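Local coordinates for protein nucleoporin nup120 (Schizosaccharomyces pombe, PDB 4GQ2) that serves as a structural constituent of the nuclear pore complex, combining a beta-propeller domain with an alpha-helical part, at residues Ser583-Ile596 and Phe619-Tyr632. Sequence-based numbering, arbitrary orientation.
Sequences SLHSCMSFSTLSEI and FYDKHIYPNVDPDY
Helices 590-596 and 619-624 pack nearly antiparallel, their axes 10.5 Å apart and inclined at 152°, and two helix-to-helix connections, one around Cys587 and the other around Asn627, run beside each other in the helical part of this nucleoporin. The arrangement shows how helices of an alpha-helical domain can join both along their lengths and through the connections between them. Ile596 and His623 supply the helix-to-helix part: Ile596 CA sits over the centre of the imidazole face as a CH-pi contact, 4.2 Å from the centroid, while Ile596 CG1 slides past His623 CB at 3.5 Å. The ring is fixed at its far end by Ser599, which bonds to His623 NE2. The other branch of the isoleucine, CG2, meets the edge of the Phe619 ring near CZ.

The Asn627 amide is held at both ends. Its ND2 donates to His623 O at 2.6 Å, approaching from above the carbonyl plane, and a water donates to its OD1. That water also accepts from the N-cap residue's backbone, Ser589 N, and bonds to Thr592 OG1, bridging the N-terminal end of helix 590-596 to Asn627. Thr592 has chi1 -59°, which sets OG1 beside the backbone N and CG2 anti to it, and this methyl lies against Asn627 ND2 at 3.4 Å.

Beyond the amide, toward Cys587 and Val628, the contact becomes apolar. Met588, bent at chi2 (-56°), brings SD to 3.8 Å from Asn627 CB and directs CE toward Ile624 and Val628. The Leu584 and Val628 side chains cross at about a right angle, with CD1 of the leucine 3.6 Å from CG2 of the valine, and helix 672-703 supplies Phe698 beside Leu584. Near Leu584, Cys587 SG approaches the Tyr632 ring obliquely, 38° off the normal, with CE2 its nearest ring atom at 4.0 Å.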
ATOM      1  N   SER A 583      -6.824  26.575   4.906  1.00 40.56           N
ATOM      2  CA  SER A 583      -7.356  27.260   3.741  1.00 43.35           C
ATOM      3  C   SER A 583      -6.288  27.548   2.698  1.00 41.31           C
ATOM      4  O   SER A 583      -6.584  27.597   1.507  1.00 46.66           O
ATOM      5  CB  SER A 583      -8.113  28.529   4.140  1.00 50.63           C
ATOM      6  OG  SER A 583      -7.258  29.456   4.763  1.00 67.93           O
ATOM      7  N   LEU A 584      -5.047  27.718   3.146  1.00 42.48           N
ATOM      8  CA  LEU A 584      -3.907  27.824   2.231  1.00 44.33           C
ATOM      9  C   LEU A 584      -3.672  26.497   1.511  1.00 49.82           C
ATOM     10  O   LEU A 584      -3.500  26.470   0.287  1.00 45.91           O
ATOM     11  CB  LEU A 584      -2.647  28.243   2.985  1.00 44.39           C
ATOM     12  CG  LEU A 584      -1.342  28.507   2.230  1.00 44.01           C
ATOM     13  CD1 LEU A 584      -1.539  29.495   1.098  1.00 37.98           C
ATOM     14  CD2 LEU A 584      -0.306  29.046   3.207  1.00 50.18           C
ATOM     15  N   HIS A 585      -3.675  25.399   2.268  1.00 42.76           N
ATOM     16  CA  HIS A 585      -3.563  24.066   1.668  1.00 45.34           C
ATOM     17  C   HIS A 585      -4.573  23.868   0.567  1.00 46.45           C
ATOM     18  O   HIS A 585      -4.245  23.357  -0.509  1.00 39.97           O
ATOM     19  CB  HIS A 585      -3.710  22.976   2.717  1.00 38.45           C
ATOM     20  CG  HIS A 585      -3.102  21.661   2.306  1.00 42.65           C
ATOM     21  ND1 HIS A 585      -3.686  20.840   1.411  1.00 41.02           N
ATOM     22  CD2 HIS A 585      -1.911  21.048   2.684  1.00 42.18           C
ATOM     23  CE1 HIS A 585      -2.915  19.752   1.233  1.00 39.80           C
ATOM     24  NE2 HIS A 585      -1.827  19.881   2.010  1.00 43.78           N
ATOM     25  N   SER A 586      -5.801  24.319   0.812  1.00 38.36           N
ATOM     26  CA  SER A 586      -6.906  24.099  -0.123  1.00 46.23           C
ATOM     27  C   SER A 586      -6.815  24.939  -1.401  1.00 43.46           C
ATOM     28  O   SER A 586      -7.663  24.819  -2.281  1.00 51.33           O
ATOM     29  CB  SER A 586      -8.239  24.352   0.578  1.00 44.44           C
ATOM     30  OG  SER A 586      -8.465  25.745   0.705  1.00 53.93           O
ATOM     31  N   CYS A 587      -5.798  25.791  -1.496  1.00 44.76           N
ATOM     32  CA  CYS A 587      -5.504  26.531  -2.731  1.00 45.62           C
ATOM     33  C   CYS A 587      -4.809  25.665  -3.787  1.00 51.18           C
ATOM     34  O   CYS A 587      -4.703  26.058  -4.952  1.00 49.67           O
ATOM     35  CB  CYS A 587      -4.621  27.744  -2.429  1.00 45.47           C
ATOM     36  SG  CYS A 587      -5.392  28.990  -1.375  1.00 52.18           S
ATOM     37  N   MET A 588      -4.334  24.494  -3.365  1.00 52.56           N
ATOM     38  CA  MET A 588      -3.537  23.612  -4.206  1.00 48.22           C
ATOM     39  C   MET A 588      -4.388  22.503  -4.801  1.00 50.51           C
ATOM     40  O   MET A 588      -5.116  21.821  -4.074  1.00 51.21           O
ATOM     41  CB  MET A 588      -2.399  22.975  -3.394  1.00 44.27           C
ATOM     42  CG  MET A 588      -1.641  23.924  -2.489  1.00 39.54           C
ATOM     43  SD  MET A 588      -0.944  25.344  -3.351  1.00 49.05           S
ATOM     44  CE  MET A 588      -0.253  26.234  -1.957  1.00 47.00           C
ATOM     45  N   SER A 589      -4.275  22.314  -6.115  1.00 43.58           N
ATOM     46  CA  SER A 589      -4.922  21.186  -6.789  1.00 50.65           C
ATOM     47  C   SER A 589      -4.102  19.902  -6.599  1.00 51.00           C
ATOM     48  O   SER A 589      -2.931  19.955  -6.195  1.00 44.40           O
ATOM     49  CB  SER A 589      -5.105  21.483  -8.283  1.00 45.76           C
ATOM     50  OG  SER A 589      -3.851  21.642  -8.929  1.00 53.77           O
ATOM     51  N   PHE A 590      -4.719  18.762  -6.906  1.00 52.57           N
ATOM     52  CA  PHE A 590      -4.060  17.459  -6.828  1.00 49.15           C
ATOM     53  C   PHE A 590      -2.687  17.488  -7.496  1.00 51.83           C
ATOM     54  O   PHE A 590      -1.714  16.966  -6.954  1.00 57.90           O
ATOM     55  CB  PHE A 590      -4.928  16.371  -7.476  1.00 46.89           C
ATOM     56  CG  PHE A 590      -4.254  15.023  -7.552  1.00 48.91           C
ATOM     57  CD1 PHE A 590      -3.447  14.691  -8.635  1.00 39.20           C
ATOM     58  CD2 PHE A 590      -4.410  14.091  -6.525  1.00 51.47           C
ATOM     59  CE1 PHE A 590      -2.811  13.459  -8.699  1.00 40.63           C
ATOM     60  CE2 PHE A 590      -3.780  12.854  -6.586  1.00 51.05           C
ATOM     61  CZ  PHE A 590      -2.978  12.537  -7.676  1.00 46.23           C
ATOM     62  N   SER A 591      -2.630  18.104  -8.673  1.00 52.77           N
ATOM     63  CA  SER A 591      -1.416  18.176  -9.476  1.00 42.09           C
ATOM     64  C   SER A 591      -0.329  19.023  -8.804  1.00 43.31           C
ATOM     65  O   SER A 591       0.845  18.661  -8.822  1.00 49.79           O
ATOM     66  CB  SER A 591      -1.761  18.709 -10.874  1.00 44.44           C
ATOM     67  OG  SER A 591      -0.606  19.140 -11.576  1.00 58.55           O
ATOM     68  N   THR A 592      -0.727  20.148  -8.216  1.00 44.76           N
ATOM     69  CA  THR A 592       0.201  21.004  -7.480  1.00 44.43           C
ATOM     70  C   THR A 592       0.691  20.288  -6.223  1.00 36.17           C
ATOM     71  O   THR A 592       1.882  20.323  -5.916  1.00 36.34           O
ATOM     72  CB  THR A 592      -0.437  22.368  -7.108  1.00 47.67           C
ATOM     73  OG1 THR A 592      -0.845  23.057  -8.300  1.00 48.07           O
ATOM     74  CG2 THR A 592       0.546  23.245  -6.354  1.00 36.07           C
ATOM     75  N   LEU A 593      -0.227  19.634  -5.512  1.00 35.43           N
ATOM     76  CA  LEU A 593       0.107  18.895  -4.290  1.00 35.14           C
ATOM     77  C   LEU A 593       1.128  17.811  -4.557  1.00 40.20           C
ATOM     78  O   LEU A 593       2.032  17.569  -3.748  1.00 37.67           O
ATOM     79  CB  LEU A 593      -1.140  18.255  -3.678  1.00 30.30           C
ATOM     80  CG  LEU A 593      -1.996  19.160  -2.795  1.00 44.86           C
ATOM     81  CD1 LEU A 593      -3.153  18.380  -2.178  1.00 37.43           C
ATOM     82  CD2 LEU A 593      -1.139  19.805  -1.711  1.00 53.87           C
ATOM     83  N   SER A 594       0.977  17.167  -5.710  1.00 38.77           N
ATOM     84  CA  SER A 594       1.839  16.070  -6.099  1.00 36.23           C
ATOM     85  C   SER A 594       3.254  16.588  -6.343  1.00 34.15           C
ATOM     86  O   SER A 594       4.239  15.904  -6.036  1.00 38.80           O
ATOM     87  CB  SER A 594       1.258  15.373  -7.330  1.00 39.71           C
ATOM     88  OG  SER A 594       2.107  14.345  -7.782  1.00 53.50           O
ATOM     89  N   GLU A 595       3.350  17.807  -6.866  1.00 29.28           N
ATOM     90  CA  GLU A 595       4.646  18.441  -7.110  1.00 35.86           C
ATOM     91  C   GLU A 595       5.285  18.903  -5.802  1.00 45.09           C
ATOM     92  O   GLU A 595       6.508  18.815  -5.627  1.00 42.94           O
ATOM     93  CB  GLU A 595       4.506  19.616  -8.085  1.00 46.52           C
ATOM     94  CG  GLU A 595       4.099  19.192  -9.489  1.00 52.45           C
ATOM     95  CD  GLU A 595       4.123  20.326 -10.496  1.00 64.30           C
ATOM     96  OE1 GLU A 595       3.157  21.124 -10.526  1.00 57.71           O
ATOM     97  OE2 GLU A 595       5.098  20.401 -11.278  1.00 67.57           O
ATOM     98  N   ILE A 596       4.444  19.388  -4.886  1.00 40.50           N
ATOM     99  CA  ILE A 596       4.885  19.855  -3.580  1.00 36.59           C
ATOM    100  C   ILE A 596       5.477  18.705  -2.750  1.00 39.13           C
ATOM    101  O   ILE A 596       6.547  18.850  -2.133  1.00 40.55           O
ATOM    102  CB  ILE A 596       3.738  20.576  -2.847  1.00 36.28           C
ATOM    103  CG1 ILE A 596       3.579  21.989  -3.411  1.00 38.33           C
ATOM    104  CG2 ILE A 596       3.985  20.627  -1.348  1.00 34.14           C
ATOM    105  CD1 ILE A 596       2.301  22.692  -2.990  1.00 40.87           C
ATOM    106  N   PHE A 619      10.978  27.317  -2.299  1.00 45.88           N
ATOM    107  CA  PHE A 619       9.731  26.578  -2.136  1.00 42.27           C
ATOM    108  C   PHE A 619       8.521  27.474  -2.347  1.00 41.86           C
ATOM    109  O   PHE A 619       7.602  27.119  -3.082  1.00 40.82           O
ATOM    110  CB  PHE A 619       9.659  25.922  -0.752  1.00 49.10           C
ATOM    111  CG  PHE A 619       8.419  25.094  -0.543  1.00 52.51           C
ATOM    112  CD1 PHE A 619       7.216  25.690  -0.162  1.00 50.57           C
ATOM    113  CD2 PHE A 619       8.448  23.724  -0.746  1.00 43.52           C
ATOM    114  CE1 PHE A 619       6.069  24.931   0.015  1.00 48.56           C
ATOM    115  CE2 PHE A 619       7.308  22.959  -0.571  1.00 47.50           C
ATOM    116  CZ  PHE A 619       6.117  23.562  -0.184  1.00 49.47           C
ATOM    117  N   TYR A 620       8.528  28.629  -1.684  1.00 43.83           N
ATOM    118  CA  TYR A 620       7.461  29.610  -1.832  1.00 44.02           C
ATOM    119  C   TYR A 620       7.345  30.052  -3.290  1.00 42.41           C
ATOM    120  O   TYR A 620       6.243  30.126  -3.835  1.00 37.36           O
ATOM    121  CB  TYR A 620       7.716  30.810  -0.913  1.00 45.44           C
ATOM    122  CG  TYR A 620       6.763  31.967  -1.107  1.00 49.73           C
ATOM    123  CD1 TYR A 620       5.496  31.961  -0.525  1.00 53.03           C
ATOM    124  CD2 TYR A 620       7.130  33.074  -1.874  1.00 52.64           C
ATOM    125  CE1 TYR A 620       4.618  33.022  -0.707  1.00 48.33           C
ATOM    126  CE2 TYR A 620       6.264  34.143  -2.055  1.00 48.96           C
ATOM    127  CZ  TYR A 620       5.010  34.112  -1.469  1.00 52.81           C
ATOM    128  OH  TYR A 620       4.147  35.170  -1.650  1.00 65.91           O
ATOM    129  N   ASP A 621       8.494  30.331  -3.907  1.00 48.93           N
ATOM    130  CA  ASP A 621       8.551  30.828  -5.278  1.00 51.67           C
ATOM    131  C   ASP A 621       7.980  29.846  -6.295  1.00 48.44           C
ATOM    132  O   ASP A 621       7.251  30.248  -7.198  1.00 41.40           O
ATOM    133  CB  ASP A 621       9.985  31.190  -5.668  1.00 64.69           C
ATOM    134  CG  ASP A 621      10.042  32.125  -6.863  1.00 70.31           C
ATOM    135  OD1 ASP A 621       9.884  33.350  -6.663  1.00 78.32           O
ATOM    136  OD2 ASP A 621      10.247  31.639  -7.996  1.00 65.27           O
ATOM    137  N   LYS A 622       8.301  28.564  -6.155  1.00 47.47           N
ATOM    138  CA  LYS A 622       7.850  27.594  -7.147  1.00 55.36           C
ATOM    139  C   LYS A 622       6.449  27.040  -6.884  1.00 49.46           C
ATOM    140  O   LYS A 622       5.692  26.809  -7.830  1.00 48.63           O
ATOM    141  CB  LYS A 622       8.878  26.468  -7.357  1.00 68.71           C
ATOM    142  CG  LYS A 622       9.341  25.764  -6.092  1.00 81.91           C
ATOM    143  CD  LYS A 622      10.472  24.783  -6.373  1.00103.75           C
ATOM    144  CE  LYS A 622      10.860  24.014  -5.114  1.00103.86           C
ATOM    145  NZ  LYS A 622      12.095  23.200  -5.287  1.00 85.47           N
ATOM    146  N   HIS A 623       6.093  26.864  -5.611  1.00 50.67           N
ATOM    147  CA  HIS A 623       4.860  26.136  -5.254  1.00 57.13           C
ATOM    148  C   HIS A 623       3.739  26.925  -4.652  1.00 58.14           C
ATOM    149  O   HIS A 623       2.571  26.573  -4.828  1.00 51.95           O
ATOM    150  CB  HIS A 623       5.186  24.952  -4.355  1.00 44.29           C
ATOM    151  CG  HIS A 623       6.058  23.921  -5.023  1.00 46.32           C
ATOM    152  ND1 HIS A 623       5.641  23.193  -6.082  1.00 40.13           N
ATOM    153  CD2 HIS A 623       7.362  23.523  -4.762  1.00 40.13           C
ATOM    154  CE1 HIS A 623       6.625  22.368  -6.470  1.00 44.87           C
ATOM    155  NE2 HIS A 623       7.681  22.572  -5.665  1.00 47.73           N
ATOM    156  N   ILE A 624       4.062  27.996  -3.939  1.00 47.35           N
ATOM    157  CA  ILE A 624       3.025  28.775  -3.289  1.00 51.52           C
ATOM    158  C   ILE A 624       2.636  29.999  -4.114  1.00 57.10           C
ATOM    159  O   ILE A 624       1.479  30.135  -4.520  1.00 58.14           O
ATOM    160  CB  ILE A 624       3.426  29.158  -1.851  1.00 48.89           C
ATOM    161  CG1 ILE A 624       3.572  27.892  -1.012  1.00 50.84           C
ATOM    162  CG2 ILE A 624       2.402  30.100  -1.235  1.00 42.93           C
ATOM    163  CD1 ILE A 624       4.262  28.120   0.310  1.00 70.56           C
ATOM    164  N   TYR A 625       3.608  30.871  -4.366  1.00 54.63           N
ATOM    165  CA  TYR A 625       3.369  32.121  -5.082  1.00 58.19           C
ATOM    166  C   TYR A 625       2.464  31.977  -6.323  1.00 48.35           C
ATOM    167  O   TYR A 625       1.478  32.704  -6.440  1.00 52.71           O
ATOM    168  CB  TYR A 625       4.703  32.804  -5.418  1.00 65.93           C
ATOM    169  CG  TYR A 625       4.572  34.131  -6.127  1.00 83.04           C
ATOM    170  CD1 TYR A 625       4.347  35.308  -5.411  1.00 98.66           C
ATOM    171  CD2 TYR A 625       4.690  34.214  -7.516  1.00 86.18           C
ATOM    172  CE1 TYR A 625       4.232  36.528  -6.059  1.00 99.70           C
ATOM    173  CE2 TYR A 625       4.576  35.428  -8.173  1.00 85.60           C
ATOM    174  CZ  TYR A 625       4.349  36.581  -7.441  1.00 92.85           C
ATOM    175  OH  TYR A 625       4.237  37.789  -8.088  1.00113.49           O
ATOM    176  N   PRO A 626       2.776  31.037  -7.241  1.00 53.71           N
ATOM    177  CA  PRO A 626       1.929  30.943  -8.442  1.00 54.42           C
ATOM    178  C   PRO A 626       0.516  30.419  -8.194  1.00 52.65           C
ATOM    179  O   PRO A 626      -0.336  30.509  -9.077  1.00 60.47           O
ATOM    180  CB  PRO A 626       2.691  29.970  -9.346  1.00 52.85           C
ATOM    181  CG  PRO A 626       3.568  29.197  -8.431  1.00 57.53           C
ATOM    182  CD  PRO A 626       3.946  30.142  -7.332  1.00 58.91           C
ATOM    183  N   ASN A 627       0.265  29.889  -7.005  1.00 57.14           N
ATOM    184  CA  ASN A 627      -1.023  29.277  -6.707  1.00 60.39           C
ATOM    185  C   ASN A 627      -1.898  30.110  -5.782  1.00 64.47           C
ATOM    186  O   ASN A 627      -3.091  29.841  -5.642  1.00 70.59           O
ATOM    187  CB  ASN A 627      -0.816  27.871  -6.131  1.00 60.80           C
ATOM    188  CG  ASN A 627      -0.210  26.912  -7.141  1.00 65.84           C
ATOM    189  OD1 ASN A 627      -0.878  26.478  -8.084  1.00 68.91           O
ATOM    190  ND2 ASN A 627       1.062  26.576  -6.949  1.00 55.30           N
ATOM    191  N   VAL A 628      -1.307  31.129  -5.163  1.00 66.73           N
ATOM    192  CA  VAL A 628      -2.020  31.938  -4.176  1.00 60.62           C
ATOM    193  C   VAL A 628      -2.166  33.397  -4.616  1.00 64.36           C
ATOM    194  O   VAL A 628      -1.183  34.082  -4.919  1.00 66.33           O
ATOM    195  CB  VAL A 628      -1.376  31.847  -2.772  1.00 58.10           C
ATOM    196  CG1 VAL A 628      -2.288  32.458  -1.727  1.00 55.17           C
ATOM    197  CG2 VAL A 628      -1.091  30.398  -2.403  1.00 61.84           C
ATOM    198  N   ASP A 629      -3.423  33.830  -4.645  1.00 59.77           N
ATOM    199  CA  ASP A 629      -3.870  35.181  -4.991  1.00 56.29           C
ATOM    200  C   ASP A 629      -3.232  36.268  -4.093  1.00 65.59           C
ATOM    201  O   ASP A 629      -3.204  36.118  -2.867  1.00 79.76           O
ATOM    202  CB  ASP A 629      -5.402  35.173  -4.853  1.00 60.27           C
ATOM    203  CG  ASP A 629      -6.061  36.478  -5.249  1.00 56.43           C
ATOM    204  OD1 ASP A 629      -5.519  37.567  -4.961  1.00 61.01           O
ATOM    205  OD2 ASP A 629      -7.163  36.403  -5.835  1.00 56.79           O
ATOM    206  N   PRO A 630      -2.707  37.354  -4.705  1.00 65.56           N
ATOM    207  CA  PRO A 630      -2.137  38.535  -4.031  1.00 59.65           C
ATOM    208  C   PRO A 630      -2.964  39.114  -2.871  1.00 57.62           C
ATOM    209  O   PRO A 630      -2.393  39.459  -1.832  1.00 59.14           O
ATOM    210  CB  PRO A 630      -2.022  39.575  -5.156  1.00 63.33           C
ATOM    211  CG  PRO A 630      -2.258  38.845  -6.443  1.00 62.05           C
ATOM    212  CD  PRO A 630      -2.422  37.380  -6.150  1.00 72.26           C
ATOM    213  N   ASP A 631      -4.279  39.241  -3.050  1.00 54.46           N
ATOM    214  CA  ASP A 631      -5.163  39.676  -1.958  1.00 62.27           C
ATOM    215  C   ASP A 631      -5.145  38.680  -0.799  1.00 58.60           C
ATOM    216  O   ASP A 631      -5.099  39.080   0.368  1.00 51.74           O
ATOM    217  CB  ASP A 631      -6.605  39.875  -2.442  1.00 68.99           C
ATOM    218  CG  ASP A 631      -7.564  40.235  -1.307  1.00 67.78           C
ATOM    219  OD1 ASP A 631      -7.612  41.421  -0.914  1.00 59.33           O
ATOM    220  OD2 ASP A 631      -8.273  39.330  -0.811  1.00 66.00           O
ATOM    221  N   TYR A 632      -5.173  37.390  -1.130  1.00 56.63           N
ATOM    222  CA  TYR A 632      -5.203  36.337  -0.118  1.00 52.88           C
ATOM    223  C   TYR A 632      -3.896  36.259   0.680  1.00 49.62           C
ATOM    224  O   TYR A 632      -3.904  35.922   1.867  1.00 56.50           O
ATOM    225  CB  TYR A 632      -5.559  34.985  -0.743  1.00 55.53           C
ATOM    226  CG  TYR A 632      -5.766  33.890   0.278  1.00 56.22           C
ATOM    227  CD1 TYR A 632      -6.906  33.866   1.080  1.00 61.33           C
ATOM    228  CD2 TYR A 632      -4.814  32.887   0.454  1.00 64.29           C
ATOM    229  CE1 TYR A 632      -7.094  32.868   2.024  1.00 78.47           C
ATOM    230  CE2 TYR A 632      -4.994  31.882   1.392  1.00 62.87           C
ATOM    231  CZ  TYR A 632      -6.133  31.879   2.170  1.00 77.35           C
ATOM    232  OH  TYR A 632      -6.310  30.889   3.098  1.00 90.67           O
TER
HETATM  233  O   HOH W   1      -3.118  24.402  -7.662  1.00 51.23           O